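Local coordinates for protein flavin-dependent monooxygenase, oxygenase subunit HsaA (Rhodococcus sp., PDB 2RFQ) that catalyses the FMNH2-dependent ortho-hydroxylation of the steroid phenol 3-HSA to the catechol 3,4-DHSA during bacterial cholesterol breakdown, at residues M248-Y253 against D289-W294; P55-G60 against Q102-V107; R319-R324 against V378-G383; Q14-L19 against T47-L52; T225-K230 against D303-L308. All coordinates share one frame; numbering follows the deposited sequence.

Contact 1 of 5, residues M248-Y253 against D289-W294; sequences MAYGAY and DIDAAW
Ile290 lies against Ala249 and Tyr250 where two nearly antiparallel helices pass each other, their short segments 10.3 Å apart at a crossing angle of -156°. The tight part is the meeting of Ile290 with the Tyr250 ring. Ile290 CG2, anti to the backbone N, sits over one ring face on the CE1 side of its centre, 3.6 Å from the centroid in a CH-pi contact, and comes within 3.3 Å of Tyr250 CE1. The other branch of Ile290 runs beside Ala249: CG1 is 3.7 Å from Ala249 CB, while CD1 lies 3.6 Å from Ala249 O and also approaches CB of Tyr253. Toward the phenol end the packing gives way to water. Tyr250 OH passes 3.4 Å from Trp294 CB, which lies near the ring plane, and is tied to Asp291 OD1 through one water, 2.6 Å from Tyr250 OH. That water donates to the carboxylate, whose other oxygen is engaged by Arg295 and by Gln296 of the second subunit. Arg73 makes cation-pi contacts with both Tyr250 and Trp294. The two segments belong to the helical C-terminal part of an acyl-CoA dehydrogenase-like fold: helix 316-344 packs on Ala249, Ile290 and Ala293, helix 354-365 covers Met248 and Ala252, and helix 65-76 touches Trp294.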
# COMPACT_ATOMS: atom_id res chain seq x y z
N MSE A 248 14.18 -15.51 -6.98
CA MSE A 248 13.45 -15.09 -8.19
C MSE A 248 13.41 -13.56 -8.27
O MSE A 248 13.58 -12.99 -9.37
CB MSE A 248 12.04 -15.69 -8.21
CG MSE A 248 12.07 -17.18 -8.49
SE MSE A 248 10.20 -17.81 -8.29
CE MSE A 248 10.52 -19.50 -7.32
N ALA A 249 13.26 -12.90 -7.12
CA ALA A 249 13.19 -11.44 -7.09
C ALA A 249 14.55 -10.84 -7.46
O ALA A 249 14.62 -9.84 -8.22
CB ALA A 249 12.67 -10.96 -5.71
N TYR A 250 15.63 -11.43 -6.95
CA TYR A 250 16.98 -10.98 -7.36
C TYR A 250 17.16 -11.09 -8.87
O TYR A 250 17.67 -10.16 -9.54
CB TYR A 250 18.08 -11.76 -6.65
CG TYR A 250 18.41 -11.26 -5.25
CD1 TYR A 250 17.72 -11.74 -4.15
CD2 TYR A 250 19.37 -10.26 -5.06
CE1 TYR A 250 18.03 -11.30 -2.85
CE2 TYR A 250 19.67 -9.79 -3.77
CZ TYR A 250 18.98 -10.32 -2.67
OH TYR A 250 19.25 -9.88 -1.39
N GLY A 251 16.71 -12.21 -9.43
CA GLY A 251 16.86 -12.47 -10.86
C GLY A 251 16.04 -11.48 -11.67
O GLY A 251 16.52 -10.94 -12.68
N ALA A 252 14.81 -11.25 -11.22
CA ALA A 252 13.91 -10.30 -11.88
C ALA A 252 14.52 -8.91 -11.84
O ALA A 252 14.50 -8.16 -12.85
CB ALA A 252 12.55 -10.30 -11.20
N TYR A 253 15.04 -8.53 -10.68
CA TYR A 253 15.68 -7.21 -10.52
C TYR A 253 16.87 -7.04 -11.49
O TYR A 253 16.95 -6.04 -12.24
CB TYR A 253 16.15 -7.05 -9.07
CG TYR A 253 16.79 -5.71 -8.87
CD1 TYR A 253 16.01 -4.58 -8.64
CD2 TYR A 253 18.18 -5.57 -8.96
CE1 TYR A 253 16.62 -3.32 -8.50
CE2 TYR A 253 18.81 -4.30 -8.79
CZ TYR A 253 18.00 -3.19 -8.58
OH TYR A 253 18.60 -1.95 -8.42
N ASP A 289 13.55 -3.55 -0.80
CA ASP A 289 12.63 -4.52 -0.18
C ASP A 289 13.09 -5.97 -0.37
O ASP A 289 12.92 -6.80 0.53
CB ASP A 289 11.21 -4.31 -0.69
CG ASP A 289 10.63 -2.98 -0.25
OD1 ASP A 289 11.20 -2.36 0.69
OD2 ASP A 289 9.60 -2.56 -0.82
N ILE A 290 13.71 -6.24 -1.51
CA ILE A 290 14.31 -7.56 -1.75
C ILE A 290 15.44 -7.76 -0.74
O ILE A 290 15.51 -8.81 -0.09
CB ILE A 290 14.83 -7.71 -3.20
CG1 ILE A 290 13.62 -7.71 -4.16
CG2 ILE A 290 15.66 -8.98 -3.32
CD1 ILE A 290 14.03 -7.41 -5.61
N ASP A 291 16.28 -6.74 -0.57
CA ASP A 291 17.38 -6.87 0.38
C ASP A 291 16.85 -7.08 1.81
O ASP A 291 17.38 -7.89 2.59
CB ASP A 291 18.23 -5.60 0.33
CG ASP A 291 19.35 -5.64 1.35
OD1 ASP A 291 20.36 -6.34 1.09
OD2 ASP A 291 19.22 -4.99 2.41
N ALA A 292 15.79 -6.34 2.17
CA ALA A 292 15.22 -6.50 3.52
C ALA A 292 14.72 -7.94 3.73
O ALA A 292 14.95 -8.55 4.78
CB ALA A 292 14.09 -5.51 3.74
N ALA A 293 14.04 -8.46 2.71
CA ALA A 293 13.54 -9.85 2.73
C ALA A 293 14.69 -10.81 3.01
O ALA A 293 14.59 -11.63 3.91
CB ALA A 293 12.87 -10.19 1.41
N TRP A 294 15.77 -10.69 2.26
CA TRP A 294 16.92 -11.57 2.46
C TRP A 294 17.59 -11.38 3.83
O TRP A 294 17.93 -12.35 4.49
CB TRP A 294 17.94 -11.38 1.33
CG TRP A 294 19.11 -12.29 1.52
CD1 TRP A 294 20.39 -11.93 1.87
CD2 TRP A 294 19.11 -13.73 1.44
NE1 TRP A 294 21.19 -13.06 2.00
CE2 TRP A 294 20.42 -14.17 1.74
CE3 TRP A 294 18.11 -14.68 1.14
CZ2 TRP A 294 20.78 -15.53 1.73
CZ3 TRP A 294 18.47 -16.05 1.13
CH2 TRP A 294 19.81 -16.44 1.44
O HOH W 1 20.79 -7.77 -1.14

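Contact 2 of 5, residues P55-G60 against Q102-V107; sequences PEQWGG and QAQEDV
Trp58 lays the NE1-CZ2 side of its indole against CB of Gln104, with Trp58 CZ2 3.6 Å from Gln104 CB and the carbonyl oxygen of Gln104 over the rim of one face. Gln57 CG lies over the rim of the opposite face, flanking the indole from its own loop. At the pyrrole edge, Trp58 NE1 donates to Gln104 OE1 over 2.8 Å in a nearly straight bond (167° at the hydrogen) that stays close to the ring plane. Gln104 reaches this edge with an extended chain beyond CG, CD lying anti to CA (chi2 167°), and its amide is turned 69° from the indole. The same OE1 also accepts from Asn224, while Gln104 NE2 donates to Phe99 O, so both ends of the amide are held. At the far edge, Glu105 OE1 approaches Trp58 CH2 to 3.4 Å near the ring plane. An alanine in place of Trp58 would probably leave Gln104 OE1 without its indole donor and open a gap between the loop and helix 101-108. The chemistry thus joins one directional bond to packing on both faces, a pairing that is likely to restrict how the buried indole can turn.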
# COMPACT_ATOMS: atom_id res chain seq x y z
N PRO A 55 24.18 -35.46 5.69
CA PRO A 55 25.15 -35.77 6.78
C PRO A 55 26.55 -36.14 6.30
O PRO A 55 26.73 -36.69 5.20
CB PRO A 55 24.48 -36.94 7.53
CG PRO A 55 22.98 -36.70 7.28
CD PRO A 55 22.95 -36.27 5.82
N GLU A 56 27.54 -35.79 7.12
CA GLU A 56 28.92 -36.14 6.82
C GLU A 56 29.09 -37.66 6.57
O GLU A 56 29.90 -38.06 5.73
CB GLU A 56 29.82 -35.65 7.94
CG GLU A 56 31.31 -35.89 7.70
CD GLU A 56 31.77 -37.26 8.14
OE1 GLU A 56 31.07 -37.90 8.96
OE2 GLU A 56 32.85 -37.69 7.68
N GLN A 57 28.32 -38.49 7.28
CA GLN A 57 28.52 -39.95 7.16
C GLN A 57 28.20 -40.44 5.75
O GLN A 57 28.67 -41.51 5.33
CB GLN A 57 27.72 -40.73 8.21
CG GLN A 57 26.22 -40.68 8.04
CD GLN A 57 25.52 -41.74 8.85
OE1 GLN A 57 25.86 -42.95 8.76
NE2 GLN A 57 24.54 -41.32 9.64
N TRP A 58 27.41 -39.66 5.01
CA TRP A 58 27.00 -40.01 3.64
C TRP A 58 27.76 -39.18 2.58
O TRP A 58 27.36 -39.12 1.42
CB TRP A 58 25.46 -39.85 3.47
CG TRP A 58 24.68 -40.66 4.44
CD1 TRP A 58 23.90 -40.18 5.46
CD2 TRP A 58 24.65 -42.09 4.55
NE1 TRP A 58 23.36 -41.24 6.17
CE2 TRP A 58 23.81 -42.41 5.63
CE3 TRP A 58 25.23 -43.13 3.81
CZ2 TRP A 58 23.54 -43.74 6.01
CZ3 TRP A 58 24.97 -44.45 4.18
CH2 TRP A 58 24.14 -44.73 5.28
N GLY A 59 28.84 -38.53 3.00
CA GLY A 59 29.64 -37.73 2.10
C GLY A 59 29.14 -36.30 1.95
O GLY A 59 29.56 -35.59 1.05
N GLY A 60 28.26 -35.88 2.86
CA GLY A 60 27.64 -34.55 2.79
C GLY A 60 28.37 -33.48 3.57
O GLY A 60 29.31 -33.77 4.34
N GLN A 102 18.71 -46.84 9.78
CA GLN A 102 18.37 -47.90 8.83
C GLN A 102 17.69 -47.32 7.60
O GLN A 102 17.97 -47.74 6.48
CB GLN A 102 17.48 -48.94 9.49
CG GLN A 102 17.17 -50.15 8.62
CD GLN A 102 16.22 -51.13 9.33
OE1 GLN A 102 15.97 -51.03 10.55
NE2 GLN A 102 15.68 -52.08 8.57
N ALA A 103 16.81 -46.33 7.81
CA ALA A 103 16.14 -45.66 6.68
C ALA A 103 17.17 -44.93 5.79
O ALA A 103 17.11 -45.01 4.56
CB ALA A 103 15.10 -44.68 7.19
N GLN A 104 18.13 -44.25 6.41
CA GLN A 104 19.19 -43.58 5.63
C GLN A 104 20.02 -44.59 4.85
O GLN A 104 20.37 -44.34 3.71
CB GLN A 104 20.11 -42.78 6.55
CG GLN A 104 19.42 -41.65 7.28
CD GLN A 104 20.29 -41.11 8.39
OE1 GLN A 104 21.43 -40.71 8.15
NE2 GLN A 104 19.78 -41.14 9.62
N GLU A 105 20.33 -45.73 5.46
CA GLU A 105 21.03 -46.80 4.78
C GLU A 105 20.19 -47.33 3.59
O GLU A 105 20.72 -47.57 2.50
CB GLU A 105 21.38 -47.93 5.76
CG GLU A 105 22.01 -49.16 5.09
CD GLU A 105 23.46 -48.96 4.66
OE1 GLU A 105 24.17 -48.11 5.24
OE2 GLU A 105 23.90 -49.69 3.73
N ASP A 106 18.88 -47.49 3.79
CA ASP A 106 17.99 -47.89 2.69
C ASP A 106 18.12 -46.99 1.47
O ASP A 106 18.17 -47.47 0.33
CB ASP A 106 16.53 -47.93 3.14
CG ASP A 106 16.23 -49.06 4.12
OD1 ASP A 106 17.05 -49.98 4.27
OD2 ASP A 106 15.15 -49.02 4.72
N VAL A 107 18.18 -45.69 1.72
CA VAL A 107 18.22 -44.69 0.66
C VAL A 107 19.61 -44.52 0.05
O VAL A 107 19.75 -44.52 -1.18
CB VAL A 107 17.68 -43.34 1.18
CG1 VAL A 107 17.80 -42.26 0.12
CG2 VAL A 107 16.20 -43.53 1.63

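Contact 3 of 5, residues R319-R324 against V378-G383; sequences RLRARR and VMYGTG
Two helices of the C-terminal helical region, 316-344 and 373-384, pack here with their axes running at 149° to each other, 9.1 Å apart at these short segments. Tyr380 lies alongside Arg324, whose CD stands over the centre of the ring in a CH-pi contact, 3.8 Å from the centroid. Arg321 CG approaches obliquely, 3.9 Å from Tyr380 CE1. The phenol oxygen reaches beyond the pair to bond Tyr253 OH of the second subunit. Leu320 fills the middle: its CD2 meets Met379 CG at 3.6 Å, and its CD1 passes Gly383 CA, where a CB would collide with it. The selenomethionine Met379 turns at its last bond (chi3 57°), placing CE 3.8 Å from Arg323 CB. An alanine at Tyr380 would probably leave the aliphatic part of Arg324 without its aromatic platform and Tyr253 of the second subunit without a hydroxyl partner. Antiparallel helix packing of this kind, with a glycine facing a leucine, belongs to the C-terminal helical bundle of the acyl-CoA dehydrogenase-like fold, and here it borders a second subunit.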
# COMPACT_ATOMS: atom_id res chain seq x y z
N ARG A 319 11.61 -18.50 17.03
CA ARG A 319 10.88 -19.30 16.04
C ARG A 319 9.67 -18.52 15.53
O ARG A 319 9.35 -18.59 14.34
CB ARG A 319 10.46 -20.64 16.65
CG ARG A 319 11.65 -21.61 16.74
CD ARG A 319 11.38 -22.74 17.70
NE ARG A 319 10.24 -23.55 17.28
CZ ARG A 319 9.67 -24.49 18.03
NH1 ARG A 319 10.14 -24.76 19.26
NH2 ARG A 319 8.62 -25.18 17.57
N LEU A 320 9.02 -17.77 16.42
CA LEU A 320 7.88 -16.93 16.01
C LEU A 320 8.31 -15.79 15.10
O LEU A 320 7.66 -15.52 14.06
CB LEU A 320 7.14 -16.36 17.24
CG LEU A 320 6.36 -17.40 18.05
CD1 LEU A 320 5.97 -16.82 19.42
CD2 LEU A 320 5.13 -17.88 17.30
N ARG A 321 9.41 -15.12 15.46
CA ARG A 321 9.95 -14.05 14.59
C ARG A 321 10.35 -14.60 13.21
O ARG A 321 10.14 -13.94 12.19
CB ARG A 321 11.16 -13.33 15.22
CG ARG A 321 10.72 -12.35 16.29
CD ARG A 321 11.87 -11.45 16.71
NE ARG A 321 12.78 -12.17 17.59
CZ ARG A 321 14.04 -12.45 17.32
NH1 ARG A 321 14.61 -12.08 16.17
NH2 ARG A 321 14.76 -13.10 18.24
N ALA A 322 10.92 -15.80 13.20
CA ALA A 322 11.34 -16.44 11.96
C ALA A 322 10.15 -16.61 11.03
O ALA A 322 10.20 -16.22 9.88
CB ALA A 322 12.03 -17.78 12.24
N ARG A 323 9.05 -17.17 11.56
CA ARG A 323 7.85 -17.33 10.74
C ARG A 323 7.26 -16.00 10.25
O ARG A 323 6.88 -15.86 9.08
CB ARG A 323 6.82 -18.16 11.50
CG ARG A 323 7.12 -19.66 11.42
CD ARG A 323 6.68 -20.21 10.06
NE ARG A 323 5.21 -20.31 10.00
CZ ARG A 323 4.48 -20.15 8.89
NH1 ARG A 323 5.05 -19.85 7.71
NH2 ARG A 323 3.16 -20.31 8.97
N ARG A 324 7.20 -15.03 11.17
CA ARG A 324 6.73 -13.67 10.84
C ARG A 324 7.48 -13.10 9.63
O ARG A 324 6.88 -12.66 8.67
CB ARG A 324 6.90 -12.76 12.05
CG ARG A 324 6.59 -11.28 11.77
CD ARG A 324 7.15 -10.35 12.88
NE ARG A 324 8.60 -10.27 12.77
CZ ARG A 324 9.41 -9.78 13.70
NH1 ARG A 324 8.93 -9.30 14.87
NH2 ARG A 324 10.72 -9.73 13.46
N VAL A 378 -0.85 -13.94 12.63
CA VAL A 378 -1.76 -14.13 13.76
C VAL A 378 -1.03 -14.87 14.87
O VAL A 378 -1.14 -14.49 16.05
CB VAL A 378 -3.05 -14.86 13.31
CG1 VAL A 378 -3.88 -15.31 14.51
CG2 VAL A 378 -3.85 -13.93 12.39
N MSE A 379 -0.29 -15.91 14.51
CA MSE A 379 0.44 -16.68 15.52
C MSE A 379 1.45 -15.81 16.27
O MSE A 379 1.56 -15.87 17.50
CB MSE A 379 1.17 -17.85 14.86
CG MSE A 379 1.89 -18.68 15.89
SE MSE A 379 2.85 -20.16 15.05
CE MSE A 379 3.96 -19.13 13.84
N TYR A 380 2.20 -15.02 15.51
CA TYR A 380 3.18 -14.11 16.11
C TYR A 380 2.48 -13.17 17.10
O TYR A 380 2.94 -12.99 18.24
CB TYR A 380 3.89 -13.29 15.03
CG TYR A 380 4.79 -12.24 15.64
CD1 TYR A 380 6.07 -12.57 16.08
CD2 TYR A 380 4.33 -10.94 15.83
CE1 TYR A 380 6.88 -11.61 16.66
CE2 TYR A 380 5.12 -9.99 16.43
CZ TYR A 380 6.39 -10.32 16.82
OH TYR A 380 7.17 -9.34 17.41
N GLY A 381 1.39 -12.54 16.66
CA GLY A 381 0.62 -11.64 17.54
C GLY A 381 0.07 -12.32 18.79
O GLY A 381 0.05 -11.73 19.88
N THR A 382 -0.37 -13.57 18.63
CA THR A 382 -0.82 -14.38 19.75
C THR A 382 0.30 -14.51 20.77
O THR A 382 0.10 -14.32 21.97
CB THR A 382 -1.33 -15.75 19.26
OG1 THR A 382 -2.43 -15.54 18.35
CG2 THR A 382 -1.83 -16.62 20.44
N GLY A 383 1.51 -14.80 20.28
CA GLY A 383 2.68 -14.89 21.13
C GLY A 383 2.99 -13.59 21.86
O GLY A 383 3.27 -13.61 23.08

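Contact 4 of 5, residues Q14-L19 against T47-L52; sequences QRLDAL and TGFFRL
A side-chain guanidinium from another helix bonds the carbonyl at a helix end: Arg15 NH1 donates to Thr47 O over 3.0 Å, with 164° at the hydrogen. The oxygen lies in the guanidinium plane, yet the donor stands well above the carbonyl plane, 57° out of it. An extended stretch from CG to NE carries Arg15 across Thr47, bringing Arg15 CD within 3.4 Å of Thr47 O. Nearer the helix, Arg15 CB rests 3.8 Å from Thr47 CB. Thr47 is wedged between this arginine and Leu16, whose CD2 touches both branches, 3.7 Å from Thr47 OG1 and 3.8 Å from Thr47 CG2. The hydroxyl is nevertheless engaged: OG1 accepts from Phe49 N at 3.0 Å, forming an ST turn, and also bonds Leu44 O in the preceding helical turn. Leu16 CD1 continues the apolar layer toward Phe49 CD1 at 4.3 Å, and Leu19 CD2 closes on Thr47 CG2. Leu44 and Ala71 also touch Leu16, while the Phe49 ring meets that of Phe68, so the buried side of the contact joins helices 11-25, 38-47 and 65-76. Gly48, with positive phi and two bonds back into the last turn, makes the Schellman motif that ends helix 38-47; Arg15 of helix 11-25 binds the Thr47 carbonyl beside it, within the acyl-CoA dehydrogenase-like N-terminal domain.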
# COMPACT_ATOMS: atom_id res chain seq x y z
N GLN A 14 30.93 -21.39 -5.88
CA GLN A 14 31.71 -21.10 -7.08
C GLN A 14 31.26 -21.96 -8.27
O GLN A 14 31.13 -21.46 -9.38
CB GLN A 14 33.21 -21.29 -6.81
CG GLN A 14 33.76 -20.28 -5.80
CD GLN A 14 35.29 -20.27 -5.72
OE1 GLN A 14 35.99 -20.28 -6.74
NE2 GLN A 14 35.81 -20.24 -4.50
N ARG A 15 31.04 -23.25 -8.03
CA ARG A 15 30.58 -24.14 -9.09
C ARG A 15 29.18 -23.75 -9.57
O ARG A 15 28.89 -23.81 -10.77
CB ARG A 15 30.60 -25.58 -8.63
CG ARG A 15 32.01 -26.12 -8.38
CD ARG A 15 31.88 -27.47 -7.67
NE ARG A 15 33.15 -27.95 -7.14
CZ ARG A 15 33.27 -28.74 -6.07
NH1 ARG A 15 32.19 -29.15 -5.40
NH2 ARG A 15 34.47 -29.14 -5.67
N LEU A 16 28.31 -23.32 -8.64
CA LEU A 16 26.98 -22.86 -9.04
C LEU A 16 27.05 -21.61 -9.92
O LEU A 16 26.34 -21.51 -10.92
CB LEU A 16 26.07 -22.63 -7.82
CG LEU A 16 25.57 -23.91 -7.16
CD1 LEU A 16 24.97 -23.57 -5.77
CD2 LEU A 16 24.59 -24.69 -8.08
N ASP A 17 27.92 -20.67 -9.56
CA ASP A 17 28.14 -19.49 -10.38
C ASP A 17 28.44 -19.82 -11.84
O ASP A 17 27.90 -19.19 -12.75
CB ASP A 17 29.29 -18.66 -9.82
CG ASP A 17 28.86 -17.71 -8.76
OD1 ASP A 17 27.66 -17.33 -8.73
OD2 ASP A 17 29.74 -17.30 -7.95
N ALA A 18 29.33 -20.79 -12.05
CA ALA A 18 29.72 -21.23 -13.38
C ALA A 18 28.53 -21.81 -14.16
O ALA A 18 28.53 -21.79 -15.38
CB ALA A 18 30.83 -22.26 -13.27
N LEU A 19 27.53 -22.31 -13.44
CA LEU A 19 26.40 -22.99 -14.06
C LEU A 19 25.25 -22.06 -14.41
O LEU A 19 24.40 -22.39 -15.26
CB LEU A 19 25.90 -24.10 -13.09
CG LEU A 19 24.75 -25.00 -13.54
CD1 LEU A 19 25.12 -25.74 -14.85
CD2 LEU A 19 24.38 -26.02 -12.45
N THR A 47 27.85 -30.00 -8.77
CA THR A 47 28.37 -28.86 -7.99
C THR A 47 28.56 -29.23 -6.52
O THR A 47 29.28 -28.55 -5.81
CB THR A 47 27.44 -27.64 -8.01
OG1 THR A 47 26.22 -27.91 -7.27
CG2 THR A 47 27.15 -27.20 -9.45
N GLY A 48 27.88 -30.28 -6.07
CA GLY A 48 27.82 -30.62 -4.64
C GLY A 48 26.60 -30.06 -3.93
O GLY A 48 26.41 -30.29 -2.73
N PHE A 49 25.76 -29.33 -4.66
CA PHE A 49 24.61 -28.66 -4.07
C PHE A 49 23.72 -29.58 -3.22
O PHE A 49 23.35 -29.21 -2.11
CB PHE A 49 23.73 -28.00 -5.14
CG PHE A 49 22.41 -27.52 -4.56
CD1 PHE A 49 22.38 -26.35 -3.77
CD2 PHE A 49 21.24 -28.26 -4.73
CE1 PHE A 49 21.19 -25.94 -3.15
CE2 PHE A 49 20.03 -27.84 -4.15
CZ PHE A 49 20.02 -26.67 -3.34
N PHE A 50 23.34 -30.73 -3.76
CA PHE A 50 22.40 -31.60 -3.02
C PHE A 50 23.03 -32.16 -1.74
O PHE A 50 22.32 -32.50 -0.80
CB PHE A 50 21.83 -32.70 -3.91
CG PHE A 50 20.96 -32.16 -5.02
CD1 PHE A 50 19.76 -31.53 -4.73
CD2 PHE A 50 21.37 -32.25 -6.35
CE1 PHE A 50 18.96 -30.98 -5.75
CE2 PHE A 50 20.58 -31.71 -7.39
CZ PHE A 50 19.38 -31.08 -7.08
N ARG A 51 24.36 -32.19 -1.71
CA ARG A 51 25.07 -32.66 -0.51
C ARG A 51 25.14 -31.63 0.61
O ARG A 51 25.56 -31.95 1.72
CB ARG A 51 26.51 -33.09 -0.87
CG ARG A 51 26.56 -34.20 -1.87
CD ARG A 51 27.99 -34.73 -1.95
NE ARG A 51 28.08 -35.98 -2.69
CZ ARG A 51 27.77 -37.19 -2.22
NH1 ARG A 51 27.30 -37.36 -0.97
NH2 ARG A 51 27.94 -38.25 -3.01
N LEU A 52 24.72 -30.39 0.34
CA LEU A 52 24.90 -29.32 1.33
C LEU A 52 24.34 -29.64 2.72
O LEU A 52 25.05 -29.45 3.70
CB LEU A 52 24.35 -27.99 0.83
CG LEU A 52 25.27 -27.26 -0.15
CD1 LEU A 52 24.54 -26.02 -0.72
CD2 LEU A 52 26.58 -26.84 0.50

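Contact 5 of 5, residues T225-K230 against D303-L308; sequences TAPVYK and DEYALL
Tyr305 is the first residue of the helical segment to touch the 225-230 loop, with CG anti to the backbone N (chi1 -173°), which swings the ring toward the loop. Its CE1 edge faces Val228: the backbone N of Val228 lies near the ring plane, 3.6 Å from Tyr305 CE1, and Val228 CB stands 4.0 Å from the same carbon. Pro227 crosses the phenol obliquely, its CG 3.9 Å from Tyr305 OH. One water bridges Val228 N and Tyr305 OH, accepting from Val228 N over a long 3.3 Å and lying 2.8 Å from Tyr305 OH, at the edge of the ring. One turn further on, Leu308 faces the 3-10 turn directly. Its CB meets Pro227 CB, while CD1 comes within 3.5 Å of Pro227 O and close to the backbone carbon of Lys230. The other branch, Leu308 CD2, lies 3.9 Å from Lys230 CB; the lysine chain beyond CB leads away from the helix. Pro65 touches both Val228 and Tyr305, tying the pair to helix 65-76, and Trp94 NE1 bonds Val228 O. With no direct hydrogen bond between the segments, the contact depends on apolar packing around Pro227 and Leu308, supplemented by one water that offers the backbone N of Val228 a long hydrogen bond.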
# COMPACT_ATOMS: atom_id res chain seq x y z
N THR A 225 24.95 -35.76 14.47
CA THR A 225 25.02 -34.88 15.64
C THR A 225 25.27 -33.40 15.28
O THR A 225 25.32 -32.54 16.19
CB THR A 225 26.14 -35.35 16.63
OG1 THR A 225 27.39 -35.29 15.94
CG2 THR A 225 25.88 -36.79 17.08
N ALA A 226 25.43 -33.10 13.98
CA ALA A 226 25.73 -31.73 13.56
C ALA A 226 24.62 -30.77 14.02
O ALA A 226 23.43 -31.14 14.02
CB ALA A 226 25.93 -31.63 12.06
N PRO A 227 24.99 -29.54 14.44
CA PRO A 227 23.95 -28.62 14.95
C PRO A 227 22.86 -28.27 13.94
O PRO A 227 21.73 -27.96 14.35
CB PRO A 227 24.74 -27.38 15.39
CG PRO A 227 26.07 -27.48 14.60
CD PRO A 227 26.35 -28.97 14.58
N VAL A 228 23.15 -28.34 12.65
CA VAL A 228 22.12 -28.00 11.66
C VAL A 228 20.87 -28.91 11.81
O VAL A 228 19.74 -28.47 11.53
CB VAL A 228 22.66 -28.01 10.20
CG1 VAL A 228 23.03 -29.44 9.75
CG2 VAL A 228 21.65 -27.38 9.24
N TYR A 229 21.06 -30.15 12.28
CA TYR A 229 19.92 -31.09 12.37
C TYR A 229 19.03 -30.83 13.59
O TYR A 229 17.98 -31.47 13.74
CB TYR A 229 20.36 -32.57 12.28
CG TYR A 229 21.15 -32.81 11.02
CD1 TYR A 229 20.55 -32.59 9.76
CD2 TYR A 229 22.50 -33.16 11.07
CE1 TYR A 229 21.28 -32.72 8.58
CE2 TYR A 229 23.22 -33.32 9.90
CZ TYR A 229 22.62 -33.11 8.66
OH TYR A 229 23.33 -33.24 7.50
N LYS A 230 19.42 -29.87 14.44
CA LYS A 230 18.61 -29.49 15.60
C LYS A 230 17.77 -28.24 15.28
O LYS A 230 17.04 -27.73 16.15
CB LYS A 230 19.49 -29.28 16.83
CG LYS A 230 20.16 -30.58 17.23
CD LYS A 230 21.03 -30.43 18.46
CE LYS A 230 21.50 -31.81 18.93
NZ LYS A 230 22.56 -32.40 18.04
N ASP A 303 20.66 -16.61 13.36
CA ASP A 303 20.49 -16.47 14.81
C ASP A 303 20.12 -17.80 15.44
O ASP A 303 20.69 -18.18 16.48
CB ASP A 303 19.43 -15.41 15.11
CG ASP A 303 19.92 -13.99 14.83
OD1 ASP A 303 21.09 -13.80 14.42
OD2 ASP A 303 19.14 -13.06 15.06
N GLU A 304 19.20 -18.53 14.83
CA GLU A 304 18.86 -19.86 15.37
C GLU A 304 20.10 -20.75 15.39
O GLU A 304 20.41 -21.40 16.39
CB GLU A 304 17.75 -20.53 14.56
CG GLU A 304 16.42 -19.74 14.52
CD GLU A 304 15.31 -20.47 13.82
OE1 GLU A 304 15.56 -21.54 13.23
OE2 GLU A 304 14.16 -19.95 13.84
N TYR A 305 20.83 -20.76 14.27
CA TYR A 305 21.98 -21.67 14.11
C TYR A 305 23.09 -21.32 15.10
O TYR A 305 23.71 -22.21 15.68
CB TYR A 305 22.50 -21.59 12.68
CG TYR A 305 23.56 -22.61 12.35
CD1 TYR A 305 23.30 -23.99 12.45
CD2 TYR A 305 24.84 -22.19 11.93
CE1 TYR A 305 24.29 -24.94 12.13
CE2 TYR A 305 25.81 -23.12 11.61
CZ TYR A 305 25.54 -24.48 11.71
OH TYR A 305 26.53 -25.39 11.39
N ALA A 306 23.32 -20.02 15.28
CA ALA A 306 24.36 -19.58 16.25
C ALA A 306 24.06 -20.09 17.65
O ALA A 306 24.97 -20.49 18.39
CB ALA A 306 24.48 -18.06 16.26
N LEU A 307 22.78 -20.07 18.03
CA LEU A 307 22.40 -20.55 19.36
C LEU A 307 22.70 -22.04 19.47
O LEU A 307 23.24 -22.50 20.45
CB LEU A 307 20.93 -20.24 19.66
CG LEU A 307 20.63 -18.76 19.86
CD1 LEU A 307 19.12 -18.54 19.74
CD2 LEU A 307 21.11 -18.35 21.26
N LEU A 308 22.34 -22.81 18.43
CA LEU A 308 22.58 -24.24 18.43
C LEU A 308 24.08 -24.56 18.51
O LEU A 308 24.48 -25.45 19.25
CB LEU A 308 21.97 -24.90 17.20
CG LEU A 308 20.43 -24.82 17.19
CD1 LEU A 308 19.94 -25.32 15.83
CD2 LEU A 308 19.86 -25.68 18.32
O HOH W 2 26.02 -28.16 11.05

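Overall arrangement
Contacts 1 and 5 share helix 277-309, with nearest atoms about 10 Å apart. Contact 3 joins contact 5 through Glu304 OE2, 3.4 Å from Ala322 CB; contacts 1 and 3 also both touch the second subunit. In the N-terminal region, contact 4 meets contact 2 where Arg51 lies beside Trp58 and Gly59, and contact 2 reaches contact 5 through Pro55 N, 3.0 Å from Tyr229 OH. Contact 3 comes closest to the inferred FMN site, Arg323 being about 8 Å from Ala369 between side chains; the side chain of Phe49 in contact 4 is about 10 Å from that of Trp84, also an inferred FMN residue. In contact 1, the side chain of Tyr253 is about 10 Å from a bound 3-pyridinium-1-ylpropane-1-sulfonate.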